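Local coordinates for microcin B17-processing protein McbC (Escherichia coli str. K-12 substr. MG1655, PDB 6GRH), which helps convert the inactive microcin B17 precursor into the active peptide, as a flavin mononucleotide-binding oxidoreductase of the nitroreductase family, at residues D[14-19]-D[201-206]; D[107-112]-D[150-155]; D[127-132]-D[189-194]; D[163-168]-D[244-249]. One frame throughout, in Å; residues are numbered along the deposited sequence. Where two conformers were deposited one is given.

Interaction 1. Residues D[14-19]-D[201-206]. With EDO (1,2-ethanediol), chain P.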
loop_
_atom_site.group_PDB
_atom_site.type_symbol
_atom_site.label_atom_id
_atom_site.label_comp_id
_atom_site.label_asym_id
_atom_site.label_seq_id
_atom_site.Cartn_x
_atom_site.Cartn_y
_atom_site.Cartn_z
ATOM N N TYR D 14 12.659 0.278 19.549
ATOM C CA TYR D 14 12.289 -0.964 18.860
ATOM C C TYR D 14 11.443 -0.782 17.614
ATOM O O TYR D 14 11.055 -1.768 17.005
ATOM C CB TYR D 14 11.543 -1.893 19.825
ATOM C CG TYR D 14 12.399 -2.304 20.999
ATOM C CD1 TYR D 14 13.291 -3.353 20.890
ATOM C CD2 TYR D 14 12.329 -1.626 22.205
ATOM C CE1 TYR D 14 14.104 -3.716 21.948
ATOM C CE2 TYR D 14 13.142 -1.973 23.273
ATOM C CZ TYR D 14 14.016 -3.034 23.138
ATOM O OH TYR D 14 14.807 -3.399 24.172
ATOM N N THR D 15 11.158 0.461 17.217
ATOM C CA THR D 15 10.240 0.718 16.116
ATOM C C THR D 15 10.857 0.333 14.768
ATOM O O THR D 15 12.015 0.642 14.485
ATOM C CB THR D 15 9.792 2.201 16.128
ATOM O OG1 THR D 15 8.933 2.382 17.256
ATOM C CG2 THR D 15 9.069 2.600 14.851
ATOM N N ASP D 16 10.065 -0.357 13.954
ATOM C CA ASP D 16 10.424 -0.617 12.562
ATOM C C ASP D 16 9.764 0.489 11.725
ATOM O O ASP D 16 8.530 0.569 11.678
ATOM C CB ASP D 16 9.940 -2.012 12.134
ATOM C CG ASP D 16 10.316 -2.349 10.690
ATOM O OD1 ASP D 16 10.446 -1.426 9.855
ATOM O OD2 ASP D 16 10.514 -3.541 10.374
ATOM N N PRO D 17 10.571 1.353 11.078
ATOM C CA PRO D 17 10.005 2.525 10.393
ATOM C C PRO D 17 9.179 2.162 9.152
ATOM O O PRO D 17 8.347 2.935 8.745
ATOM C CB PRO D 17 11.250 3.336 9.978
ATOM C CG PRO D 17 12.331 2.327 9.899
ATOM C CD PRO D 17 12.038 1.298 10.938
ATOM N N GLU D 18 9.439 1.000 8.574
ATOM C CA GLU D 18 8.647 0.510 7.457
ATOM C C GLU D 18 7.236 0.134 7.942
ATOM O O GLU D 18 6.245 0.509 7.324
ATOM C CB GLU D 18 9.340 -0.678 6.800
ATOM C CG GLU D 18 8.671 -1.168 5.516
ATOM C CD GLU D 18 9.058 -0.370 4.270
ATOM O OE1 GLU D 18 9.858 0.598 4.364
ATOM O OE2 GLU D 18 8.578 -0.727 3.166
ATOM N N VAL D 19 7.162 -0.577 9.064
ATOM C CA VAL D 19 5.889 -0.966 9.639
ATOM C C VAL D 19 5.094 0.299 10.001
ATOM O O VAL D 19 3.915 0.421 9.652
ATOM C CB VAL D 19 6.088 -1.865 10.864
ATOM C CG1 VAL D 19 4.782 -2.184 11.534
ATOM C CG2 VAL D 19 6.744 -3.174 10.440
ATOM N N LYS D 201 6.155 -4.097 19.601
ATOM C CA LYS D 201 6.358 -5.500 19.957
ATOM C C LYS D 201 5.900 -6.506 18.889
ATOM O O LYS D 201 6.643 -7.462 18.533
ATOM C CB LYS D 201 5.636 -5.823 21.281
ATOM C CG LYS D 201 5.870 -7.269 21.756
ATOM C CD LYS D 201 5.269 -7.586 23.113
ATOM C CE LYS D 201 5.536 -9.037 23.510
ATOM N NZ LYS D 201 4.722 -9.423 24.674
ATOM N N TYR D 202 4.651 -6.351 18.462
ATOM C CA TYR D 202 3.975 -7.309 17.589
ATOM C C TYR D 202 3.930 -6.939 16.108
ATOM O O TYR D 202 3.374 -7.716 15.302
ATOM C CB TYR D 202 2.538 -7.504 18.065
ATOM C CG TYR D 202 2.464 -8.065 19.456
ATOM C CD1 TYR D 202 2.952 -9.340 19.725
ATOM C CD2 TYR D 202 1.940 -7.324 20.501
ATOM C CE1 TYR D 202 2.902 -9.874 21.010
ATOM C CE2 TYR D 202 1.883 -7.855 21.795
ATOM C CZ TYR D 202 2.360 -9.119 22.034
ATOM O OH TYR D 202 2.327 -9.657 23.306
ATOM N N ARG D 203 4.470 -5.764 15.750
ATOM C CA ARG D 203 4.437 -5.267 14.380
ATOM C C ARG D 203 2.966 -5.061 13.914
ATOM O O ARG D 203 2.151 -4.577 14.703
ATOM C CB ARG D 203 5.283 -6.155 13.459
ATOM C CG ARG D 203 6.743 -6.319 13.890
ATOM C CD ARG D 203 7.424 -7.449 13.119
ATOM N NE ARG D 203 7.404 -7.221 11.684
ATOM C CZ ARG D 203 8.191 -6.378 11.017
ATOM N NH1 ARG D 203 9.130 -5.676 11.637
ATOM N NH2 ARG D 203 8.017 -6.218 9.700
ATOM N N TYR D 204 2.631 -5.395 12.668
ATOM C CA TYR D 204 1.296 -5.104 12.089
ATOM C C TYR D 204 0.115 -5.632 12.883
ATOM O O TYR D 204 -0.898 -4.957 13.025
ATOM C CB TYR D 204 1.185 -5.664 10.678
ATOM C CG TYR D 204 2.156 -5.070 9.711
ATOM C CD1 TYR D 204 1.913 -3.831 9.159
ATOM C CD2 TYR D 204 3.323 -5.752 9.342
ATOM C CE1 TYR D 204 2.810 -3.256 8.266
ATOM C CE2 TYR D 204 4.226 -5.179 8.454
ATOM C CZ TYR D 204 3.947 -3.922 7.926
ATOM O OH TYR D 204 4.786 -3.297 7.037
ATOM N N ARG D 205 0.244 -6.849 13.397
ATOM C CA ARG D 205 -0.802 -7.436 14.229
ATOM C C ARG D 205 -1.117 -6.575 15.469
ATOM O O ARG D 205 -2.244 -6.581 15.959
ATOM C CB ARG D 205 -0.420 -8.844 14.648
ATOM C CG ARG D 205 -1.599 -9.707 15.068
ATOM C CD ARG D 205 -1.082 -11.105 15.284
ATOM N NE ARG D 205 -2.044 -12.175 15.467
ATOM C CZ ARG D 205 -2.644 -12.881 14.511
ATOM N NH1 ARG D 205 -2.471 -12.621 13.247
ATOM N NH2 ARG D 205 -3.441 -13.884 14.851
ATOM N N GLY D 206 -0.151 -5.798 15.941
ATOM C CA GLY D 206 -0.406 -4.866 17.046
ATOM C C GLY D 206 -1.438 -3.803 16.766
ATOM O O GLY D 206 -2.173 -3.380 17.677
HETATM C C1 EDO P . 1.789 -12.349 25.982
HETATM O O1 EDO P . 2.493 -11.166 26.347
HETATM C C2 EDO P . 0.846 -11.990 24.857
HETATM O O2 EDO P . -0.150 -11.065 25.308
HETATM O O HOH W 1 9.804 -4.343 7.932
#
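Asp-16 and Arg-203 make the polar half of this contact, a salt bridge in which Arg-203 NH1 donates to Asp-16 OD2 across 2.8 Å. The bond is nearly straight, 165° at the hydrogen. The oxygen sits at the guanidinium edge, close to its plane, yet is itself met on its anti side, with the two flat groups turned 58° apart. A water completes the link, accepting from Arg-203 NH2 at 3.1 Å and donating to Asp-16 OD2 at 2.7 Å. Val-19 supplies the apolar half, and its branched side chain suits a place between two flat groups. With chi1 at 175°, CG1 is anti to the backbone N and CG2 lies beside that N. CG2 covers one face of the guanidinium toward its rim, 3.4 Å from Arg-203 NH2. CG1 stands over the centre of the Tyr-204 ring, a CH-pi contact of 4.0 Å from CG1 to the centroid.

Behind this shell, Asp-16 is the N-cap of helix 17-27: its OD1 accepts from Glu-18 N at 2.9 Å and more weakly from Val-19 N. OD1 thus serves the helix, OD2 the arginine and the water, and these neighbours probably favour the charged form. Arg-203 NE pairs with Asp-264 of the McbB chain, while Tyr-204 also packs on Ile-22 and Val-23. The arrangement is a helix N-cap extended by a salt bridge, joining the N-cap of helix 17-27 to Arg-203 and Tyr-204 by the long helix 204-227 of the nitroreductase-family region, beside McbB.

Interaction 2. Residues D[107-112]-D[150-155]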
loop_
_atom_site.group_PDB
_atom_site.type_symbol
_atom_site.label_atom_id
_atom_site.label_comp_id
_atom_site.label_asym_id
_atom_site.label_seq_id
_atom_site.Cartn_x
_atom_site.Cartn_y
_atom_site.Cartn_z
ATOM N N ALA D 107 -15.017 2.051 34.469
ATOM C CA ALA D 107 -14.752 1.567 33.117
ATOM C C ALA D 107 -13.315 1.154 32.867
ATOM O O ALA D 107 -13.092 0.215 32.109
ATOM C CB ALA D 107 -15.168 2.598 32.063
ATOM N N PHE D 108 -12.353 1.863 33.463
ATOM C CA PHE D 108 -10.939 1.771 33.030
ATOM C C PHE D 108 -9.915 1.399 34.114
ATOM O O PHE D 108 -8.740 1.141 33.789
ATOM C CB PHE D 108 -10.502 3.096 32.371
ATOM C CG PHE D 108 -11.453 3.603 31.334
ATOM C CD1 PHE D 108 -11.862 2.784 30.279
ATOM C CD2 PHE D 108 -11.942 4.900 31.389
ATOM C CE1 PHE D 108 -12.759 3.241 29.328
ATOM C CE2 PHE D 108 -12.826 5.362 30.427
ATOM C CZ PHE D 108 -13.236 4.544 29.397
ATOM N N SER D 109 -10.339 1.369 35.378
ATOM C CA SER D 109 -9.411 1.192 36.496
ATOM C C SER D 109 -9.848 0.070 37.422
ATOM O O SER D 109 -11.036 -0.297 37.499
ATOM C CB SER D 109 -9.272 2.496 37.289
ATOM O OG SER D 109 -8.751 3.538 36.478
ATOM N N SER D 110 -8.864 -0.454 38.143
ATOM C CA SER D 110 -9.105 -1.447 39.175
ATOM C C SER D 110 -9.762 -0.781 40.383
ATOM O O SER D 110 -9.475 0.388 40.688
ATOM C CB SER D 110 -7.783 -2.107 39.598
ATOM O OG SER D 110 -7.921 -2.831 40.798
ATOM N N PRO D 111 -10.633 -1.515 41.088
ATOM C CA PRO D 111 -11.137 -0.986 42.362
ATOM C C PRO D 111 -10.043 -0.776 43.412
ATOM O O PRO D 111 -10.209 0.050 44.306
ATOM C CB PRO D 111 -12.147 -2.041 42.836
ATOM C CG PRO D 111 -11.906 -3.244 42.014
ATOM C CD PRO D 111 -11.216 -2.825 40.752
ATOM N N ASP D 112 -8.945 -1.523 43.294
ATOM C CA ASP D 112 -7.778 -1.396 44.162
ATOM C C ASP D 112 -6.766 -0.387 43.560
ATOM O O ASP D 112 -6.142 -0.669 42.519
ATOM C CB ASP D 112 -7.135 -2.787 44.302
ATOM C CG ASP D 112 -5.899 -2.798 45.190
ATOM O OD1 ASP D 112 -5.579 -1.760 45.810
ATOM O OD2 ASP D 112 -5.241 -3.874 45.253
ATOM N N TYR D 150 -8.806 16.687 29.119
ATOM C CA TYR D 150 -7.976 16.034 30.116
ATOM C C TYR D 150 -7.578 14.688 29.558
ATOM O O TYR D 150 -8.231 14.180 28.649
ATOM C CB TYR D 150 -8.753 15.810 31.427
ATOM C CG TYR D 150 -9.188 17.058 32.148
ATOM C CD1 TYR D 150 -10.421 17.668 31.868
ATOM C CD2 TYR D 150 -8.393 17.621 33.130
ATOM C CE1 TYR D 150 -10.828 18.803 32.537
ATOM C CE2 TYR D 150 -8.793 18.771 33.801
ATOM C CZ TYR D 150 -10.006 19.352 33.505
ATOM O OH TYR D 150 -10.378 20.494 34.166
ATOM N N HIS D 151 -6.508 14.111 30.103
ATOM C CA HIS D 151 -6.093 12.770 29.770
ATOM C C HIS D 151 -6.266 11.922 31.031
ATOM O O HIS D 151 -5.746 12.285 32.074
ATOM C CB HIS D 151 -4.656 12.849 29.286
ATOM C CG HIS D 151 -3.978 11.532 29.110
ATOM N ND1 HIS D 151 -2.691 11.310 29.539
ATOM C CD2 HIS D 151 -4.393 10.380 28.542
ATOM C CE1 HIS D 151 -2.334 10.071 29.239
ATOM N NE2 HIS D 151 -3.347 9.488 28.619
ATOM N N TYR D 152 -7.032 10.824 30.952
ATOM C CA TYR D 152 -7.216 9.943 32.096
ATOM C C TYR D 152 -6.050 8.969 32.223
ATOM O O TYR D 152 -5.723 8.287 31.259
ATOM C CB TYR D 152 -8.539 9.158 32.019
ATOM C CG TYR D 152 -8.773 8.313 33.262
ATOM C CD1 TYR D 152 -8.803 8.896 34.516
ATOM C CD2 TYR D 152 -8.931 6.933 33.185
ATOM C CE1 TYR D 152 -9.008 8.153 35.662
ATOM C CE2 TYR D 152 -9.138 6.169 34.332
ATOM C CZ TYR D 152 -9.177 6.778 35.572
ATOM O OH TYR D 152 -9.366 6.054 36.732
ATOM N N LEU D 153 -5.448 8.918 33.419
ATOM C CA LEU D 153 -4.358 7.994 33.745
ATOM C C LEU D 153 -4.979 6.855 34.539
ATOM O O LEU D 153 -5.266 7.017 35.732
ATOM C CB LEU D 153 -3.252 8.703 34.535
ATOM C CG LEU D 153 -2.592 9.925 33.893
ATOM C CD1 LEU D 153 -1.637 10.598 34.869
ATOM C CD2 LEU D 153 -1.854 9.540 32.609
ATOM N N PRO D 154 -5.205 5.691 33.894
ATOM C CA PRO D 154 -5.994 4.639 34.554
ATOM C C PRO D 154 -5.345 3.912 35.736
ATOM O O PRO D 154 -6.068 3.331 36.549
ATOM C CB PRO D 154 -6.279 3.645 33.428
ATOM C CG PRO D 154 -5.739 4.267 32.178
ATOM C CD PRO D 154 -4.675 5.223 32.603
ATOM N N LEU D 155 -4.017 3.933 35.825
ATOM C CA LEU D 155 -3.309 3.289 36.923
ATOM C C LEU D 155 -3.143 4.262 38.078
ATOM O O LEU D 155 -3.375 3.883 39.206
ATOM C CB LEU D 155 -1.959 2.733 36.453
ATOM C CG LEU D 155 -2.074 1.717 35.312
ATOM C CD1 LEU D 155 -0.712 1.121 34.972
ATOM C CD2 LEU D 155 -3.065 0.624 35.670
HETATM O O HOH W 2 -6.167 0.625 37.653
#
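Tyr-152 has CG anti to its backbone N (chi1 -176°), off strand 149-153 and on the side of the residue that follows helix 97-108; there Ser-109 has OG anti to its carbonyl carbon (chi1 -61°). Tyr-152 OH donates to Ser-109 OG at 2.6 Å, with OG at the ring's edge, near its plane. Ser-109 OG in turn donates to Pro-154 O at 2.7 Å, arriving in the carbonyl plane on a lone pair with a C=O...donor angle of 122°. Serine suits this place because one small hydroxyl can accept and donate at once. A water bonded to Ser-110 N lies 2.9 Å from Pro-154 O.

Apolar atoms close round the pair. Phe-108 CB touches the same ring's edge, 3.9 Å from Tyr-152 CE2, while the Phe-108 ring meets Tyr-152 obliquely and goes on to pack on Leu-189 and Tyr-191 of the sheet. Pro-154, just past the strand, brings its CB to 3.5 Å from Phe-108 O, a buried carbonyl oxygen that finds no polar partner.

The contact joins the C-terminal end of helix 97-108 to strand 149-153 of the antiparallel sheet in the nitroreductase-family region. The phenol, serine hydroxyl and carbonyl form a directed chain in a buried setting. Each donated proton would polarise the next group, so the two short bonds probably strengthen one another.

Interaction 3. Residues D[127-132]-D[189-194]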
loop_
_atom_site.group_PDB
_atom_site.type_symbol
_atom_site.label_atom_id
_atom_site.label_comp_id
_atom_site.label_asym_id
_atom_site.label_seq_id
_atom_site.Cartn_x
_atom_site.Cartn_y
_atom_site.Cartn_z
ATOM N N TYR D 127 -1.278 -1.943 26.636
ATOM C CA TYR D 127 -2.276 -0.849 26.759
ATOM C C TYR D 127 -1.950 0.397 25.919
ATOM O O TYR D 127 -1.731 1.501 26.463
ATOM C CB TYR D 127 -2.476 -0.506 28.239
ATOM C CG TYR D 127 -3.102 -1.656 28.960
ATOM C CD1 TYR D 127 -4.478 -1.860 28.887
ATOM C CD2 TYR D 127 -2.321 -2.602 29.631
ATOM C CE1 TYR D 127 -5.077 -2.950 29.501
ATOM C CE2 TYR D 127 -2.907 -3.690 30.276
ATOM C CZ TYR D 127 -4.291 -3.865 30.201
ATOM O OH TYR D 127 -4.895 -4.947 30.785
ATOM N N PRO D 128 -1.970 0.248 24.585
ATOM C CA PRO D 128 -1.568 1.366 23.718
ATOM C C PRO D 128 -2.611 2.446 23.466
ATOM O O PRO D 128 -2.332 3.374 22.712
ATOM C CB PRO D 128 -1.255 0.658 22.371
ATOM C CG PRO D 128 -2.207 -0.494 22.367
ATOM C CD PRO D 128 -2.178 -0.988 23.795
ATOM N N ILE D 129 -3.804 2.305 24.040
ATOM C CA ILE D 129 -4.899 3.206 23.780
ATOM C C ILE D 129 -5.007 4.151 24.948
ATOM O O ILE D 129 -5.037 3.722 26.090
ATOM C CB ILE D 129 -6.234 2.439 23.590
ATOM C CG1 ILE D 129 -6.109 1.446 22.460
ATOM C CG2 ILE D 129 -7.414 3.393 23.382
ATOM C CD1 ILE D 129 -5.660 2.037 21.140
ATOM N N GLU D 130 -5.082 5.441 24.649
ATOM C CA GLU D 130 -5.231 6.487 25.656
ATOM C C GLU D 130 -6.652 7.031 25.631
ATOM O O GLU D 130 -7.270 7.142 24.557
ATOM C CB GLU D 130 -4.243 7.607 25.378
ATOM C CG GLU D 130 -2.797 7.123 25.365
ATOM C CD GLU D 130 -2.338 6.493 26.680
ATOM O OE1 GLU D 130 -2.654 7.013 27.762
ATOM O OE2 GLU D 130 -1.623 5.465 26.633
ATOM N N VAL D 131 -7.176 7.347 26.808
ATOM C CA VAL D 131 -8.507 7.958 26.925
ATOM C C VAL D 131 -8.381 9.438 27.272
ATOM O O VAL D 131 -7.735 9.813 28.260
ATOM C CB VAL D 131 -9.360 7.323 28.050
ATOM C CG1 VAL D 131 -10.791 7.887 28.032
ATOM C CG2 VAL D 131 -9.373 5.825 27.926
ATOM N N PHE D 132 -9.037 10.266 26.475
ATOM C CA PHE D 132 -9.102 11.685 26.725
ATOM C C PHE D 132 -10.550 12.073 27.038
ATOM O O PHE D 132 -11.489 11.495 26.493
ATOM C CB PHE D 132 -8.581 12.445 25.518
ATOM C CG PHE D 132 -7.082 12.353 25.330
ATOM C CD1 PHE D 132 -6.521 11.284 24.663
ATOM C CD2 PHE D 132 -6.238 13.349 25.822
ATOM C CE1 PHE D 132 -5.137 11.206 24.463
ATOM C CE2 PHE D 132 -4.856 13.281 25.637
ATOM C CZ PHE D 132 -4.301 12.194 24.979
ATOM N N LEU D 189 -15.760 11.027 25.611
ATOM C CA LEU D 189 -14.478 10.342 25.717
ATOM C C LEU D 189 -13.950 10.175 24.305
ATOM O O LEU D 189 -14.716 9.861 23.382
ATOM C CB LEU D 189 -14.598 9.005 26.446
ATOM C CG LEU D 189 -15.045 9.083 27.909
ATOM C CD1 LEU D 189 -15.156 7.677 28.460
ATOM C CD2 LEU D 189 -14.104 9.958 28.743
ATOM N N VAL D 190 -12.651 10.406 24.136
ATOM C CA VAL D 190 -11.964 10.199 22.872
ATOM C C VAL D 190 -10.858 9.155 23.088
ATOM O O VAL D 190 -9.980 9.334 23.936
ATOM C CB VAL D 190 -11.374 11.505 22.327
ATOM C CG1 VAL D 190 -10.771 11.280 20.947
ATOM C CG2 VAL D 190 -12.421 12.596 22.244
ATOM N N TYR D 191 -10.927 8.053 22.346
ATOM C CA TYR D 191 -9.995 6.947 22.487
ATOM C C TYR D 191 -8.959 7.072 21.387
ATOM O O TYR D 191 -9.330 7.114 20.212
ATOM C CB TYR D 191 -10.722 5.598 22.380
ATOM C CG TYR D 191 -11.794 5.405 23.393
ATOM C CD1 TYR D 191 -11.541 4.703 24.575
ATOM C CD2 TYR D 191 -13.086 5.946 23.197
ATOM C CE1 TYR D 191 -12.539 4.548 25.538
ATOM C CE2 TYR D 191 -14.102 5.774 24.141
ATOM C CZ TYR D 191 -13.822 5.074 25.310
ATOM O OH TYR D 191 -14.793 4.870 26.243
ATOM N N CYS D 192 -7.681 7.115 21.763
ATOM C CA CYS D 192 -6.596 7.400 20.833
ATOM C C CYS D 192 -5.525 6.318 20.854
ATOM O O CYS D 192 -5.131 5.853 21.910
ATOM C CB CYS D 192 -5.939 8.723 21.185
ATOM S SG CYS D 192 -7.089 10.113 21.084
ATOM N N ILE D 193 -5.043 5.968 19.671
ATOM C CA ILE D 193 -3.967 5.017 19.499
ATOM C C ILE D 193 -2.617 5.744 19.451
ATOM O O ILE D 193 -2.456 6.703 18.696
ATOM C CB ILE D 193 -4.133 4.173 18.218
ATOM C CG1 ILE D 193 -3.053 3.075 18.159
ATOM C CG2 ILE D 193 -4.121 5.003 16.938
ATOM C CD1 ILE D 193 -3.261 2.129 17.007
ATOM N N ILE D 194 -1.658 5.271 20.238
ATOM C CA ILE D 194 -0.268 5.693 20.089
ATOM C C ILE D 194 0.383 4.692 19.140
ATOM O O ILE D 194 0.619 3.549 19.528
ATOM C CB ILE D 194 0.462 5.722 21.445
ATOM C CG1 ILE D 194 -0.252 6.689 22.380
ATOM C CG2 ILE D 194 1.935 6.119 21.241
ATOM C CD1 ILE D 194 0.368 6.742 23.748
#
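Strands 129-132 and 189-194 run antiparallel, their short axes 4.5 Å apart at 151°, with Glu-130/Cys-192 and Phe-132/Val-190 as hydrogen-bonded pairs and Ile-129/Ile-193 and Val-131/Tyr-191 as non-hydrogen-bonded ones. Beyond the bridged pairs, Ile-194 N donates to Pro-128 O at 3.2 Å. On one face, Ile-129 turns CD1 (chi2 -55°) across to Ile-193, 3.9 Å from its CB. Val-131 and Tyr-191 lie side by side, pointing the same way, with Val-131 CG2 4.1 Å from Tyr-191 CD1. Branched aliphatics and an aromatic suit this face, because helices 97-108 and 204-227 cover it; the Tyr-191 hydroxyl bonds to Gln-260.

These are central strands of the antiparallel sheet of the nitroreductase-family fold, flanked by 149-153 and 254-263. On the other face, Cys-192 SG reaches 3.8 Å from Phe-132 CD1, an oblique sulfur-aromatic contact, 58° off the ring normal. The small, polarisable thiol fits beside the ring, which also stacks with His-151. Glu-130 sets its CG methylene against Ile-194, 3.6 Å from CD1, while its buried carboxylate finds a partner in His-151 through OE1. Val-60 of the second subunit packs on Ile-194.

Interaction 4. Residues D[163-168]-D[244-249]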
loop_
_atom_site.group_PDB
_atom_site.type_symbol
_atom_site.label_atom_id
_atom_site.label_comp_id
_atom_site.label_asym_id
_atom_site.label_seq_id
_atom_site.Cartn_x
_atom_site.Cartn_y
_atom_site.Cartn_z
ATOM N N ALA D 163 -5.790 20.630 27.480
ATOM C CA ALA D 163 -6.075 21.810 26.643
ATOM C C ALA D 163 -7.107 22.740 27.249
ATOM O O ALA D 163 -8.021 22.310 27.951
ATOM C CB ALA D 163 -6.522 21.389 25.253
ATOM N N THR D 164 -6.931 24.023 26.958
ATOM C CA THR D 164 -7.830 25.074 27.366
ATOM C C THR D 164 -8.616 25.630 26.171
ATOM O O THR D 164 -8.970 26.805 26.175
ATOM C CB THR D 164 -7.020 26.224 27.985
ATOM O OG1 THR D 164 -6.094 26.709 27.012
ATOM C CG2 THR D 164 -6.236 25.760 29.206
ATOM N N CYS D 165 -8.891 24.820 25.153
ATOM C CA CYS D 165 -9.800 25.249 24.083
ATOM C C CYS D 165 -11.192 25.414 24.679
ATOM O O CYS D 165 -11.519 24.752 25.676
ATOM C CB CYS D 165 -9.852 24.239 22.953
ATOM S SG CYS D 165 -10.033 22.532 23.510
ATOM N N ASN D 166 -12.003 26.315 24.120
ATOM C CA ASN D 166 -13.356 26.508 24.661
ATOM C C ASN D 166 -14.231 25.302 24.326
ATOM O O ASN D 166 -13.890 24.491 23.453
ATOM C CB ASN D 166 -14.018 27.838 24.231
ATOM C CG ASN D 166 -14.081 28.032 22.719
ATOM O OD1 ASN D 166 -14.349 27.114 21.950
ATOM N ND2 ASN D 166 -13.849 29.252 22.296
ATOM N N THR D 167 -15.351 25.208 25.029
ATOM C CA THR D 167 -16.281 24.100 24.902
ATOM C C THR D 167 -16.929 24.021 23.500
ATOM O O THR D 167 -17.168 22.926 22.979
ATOM C CB THR D 167 -17.332 24.210 26.024
ATOM O OG1 THR D 167 -17.492 22.938 26.660
ATOM C CG2 THR D 167 -18.668 24.744 25.509
ATOM N N GLN D 168 -17.170 25.180 22.883
ATOM C CA GLN D 168 -17.742 25.256 21.509
ATOM C C GLN D 168 -16.820 24.712 20.404
ATOM O O GLN D 168 -17.281 24.007 19.500
ATOM C CB GLN D 168 -18.156 26.684 21.174
ATOM C CG GLN D 168 -19.260 27.234 22.086
ATOM C CD GLN D 168 -18.757 27.957 23.348
ATOM O OE1 GLN D 168 -17.552 27.973 23.668
ATOM N NE2 GLN D 168 -19.693 28.562 24.073
ATOM N N ALA D 244 -7.894 15.956 16.536
ATOM C CA ALA D 244 -6.511 15.891 17.018
ATOM C C ALA D 244 -5.911 17.286 17.288
ATOM O O ALA D 244 -5.350 17.523 18.351
ATOM C CB ALA D 244 -5.628 15.090 16.074
ATOM N N LYS D 245 -6.063 18.198 16.327
ATOM C CA LYS D 245 -5.516 19.551 16.409
ATOM C C LYS D 245 -6.122 20.307 17.605
ATOM O O LYS D 245 -5.397 20.962 18.387
ATOM C CB LYS D 245 -5.820 20.295 15.112
ATOM C CG LYS D 245 -5.417 21.771 15.032
ATOM C CD LYS D 245 -3.936 21.921 14.707
ATOM C CE LYS D 245 -3.536 23.403 14.654
ATOM N NZ LYS D 245 -2.638 23.681 13.488
ATOM N N THR D 246 -7.443 20.164 17.759
ATOM C CA THR D 246 -8.209 20.868 18.802
ATOM C C THR D 246 -7.795 20.413 20.203
ATOM O O THR D 246 -7.683 21.211 21.120
ATOM C CB THR D 246 -9.734 20.702 18.562
ATOM O OG1 THR D 246 -10.046 21.239 17.278
ATOM C CG2 THR D 246 -10.560 21.467 19.582
ATOM N N MET D 247 -7.508 19.130 20.324
ATOM C CA MET D 247 -6.958 18.527 21.546
ATOM C C MET D 247 -5.430 18.697 21.732
ATOM O O MET D 247 -4.873 18.220 22.729
ATOM C CB MET D 247 -7.325 17.044 21.573
ATOM C CG MET D 247 -8.829 16.809 21.697
ATOM S SD MET D 247 -9.264 15.061 21.509
ATOM C CE MET D 247 -8.610 14.405 23.013
ATOM N N ASN D 248 -4.773 19.370 20.790
ATOM C CA ASN D 248 -3.330 19.538 20.749
ATOM C C ASN D 248 -2.561 18.203 20.707
ATOM O O ASN D 248 -1.451 18.098 21.224
ATOM C CB ASN D 248 -2.853 20.443 21.897
ATOM C CG ASN D 248 -3.252 21.886 21.685
ATOM O OD1 ASN D 248 -3.121 22.412 20.582
ATOM N ND2 ASN D 248 -3.738 22.521 22.720
ATOM N N LEU D 249 -3.137 17.203 20.055
ATOM C CA LEU D 249 -2.435 15.937 19.858
ATOM C C LEU D 249 -1.490 16.057 18.660
ATOM O O LEU D 249 -1.826 16.712 17.664
ATOM C CB LEU D 249 -3.413 14.803 19.603
ATOM C CG LEU D 249 -4.457 14.456 20.667
ATOM C CD1 LEU D 249 -5.277 13.265 20.181
ATOM C CD2 LEU D 249 -3.819 14.140 21.978
#
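Thr-246 and Asn-248 belong to the Schellman motif that ends helix 240-246, and through it they meet Cys-165 and Ala-163, where the outer strand 158-163 of the sheet gives way to a loop. The motif is closed by Leu-249 N bonding to Ala-244 O at 2.8 Å and by Asn-248 N bonding to Lys-245 O at 2.9 Å. Asn-248 takes the positive phi (58°) the motif demands, a conformation asparagine tolerates better than most residues.

Between the two segments the touches are of van der Waals kind. Ala-163 CB, at the strand end, lies 3.9 Å from Asn-248 ND2 and 4.3 Å from Thr-246 O; a single methyl suits a place facing the backbone of the helix end. The amide of Asn-248 has its polar partner in another protein, OD1 accepting from Arg-24 NE of the McbD chain. Met-247, between Thr-246 and Asn-248 in sequence, packs its side chain on Phe-132 and Val-149.

Directly after Cys-165, Asn-166 is the N-cap of helix 167-175, and Cys-165 O is held by Asn-148 ND2. Thr-246 turns its hydroxyl back to Tyr-242 O in its own helix, a common way for a helical threonine to satisfy OG1, and CG2 is the branch presented to Cys-165. The thiol, set between its own backbone N and carbonyl carbon (chi1 46°), rests with Cys-165 SG 3.6 Å from Thr-246 O and 4.1 Å from Thr-246 CG2.

Overall arrangement
Interaction 3 forms the middle of the sheet, and two others adjoin it. Interaction 2, centred about 12 Å away, shares the sheet through strand 149-153, neighbour of 129-135, where Tyr-152 N meets Val-131 O. Interaction 4, about 15 Å away, lies on the sheet face that carries Phe-132, with Met-247 and Leu-249 against that residue. Interaction 1 lies apart, about 18 Å from interaction 3 between centres and about 30 Å from interaction 4. Along the chain interaction 1 encloses 2 and 3, which alternate, while interaction 4 follows 2 and alternates with 1 and 3. Interaction 1 ties helix 17-27 to helix 204-227 of the family region, and all four border the second subunit.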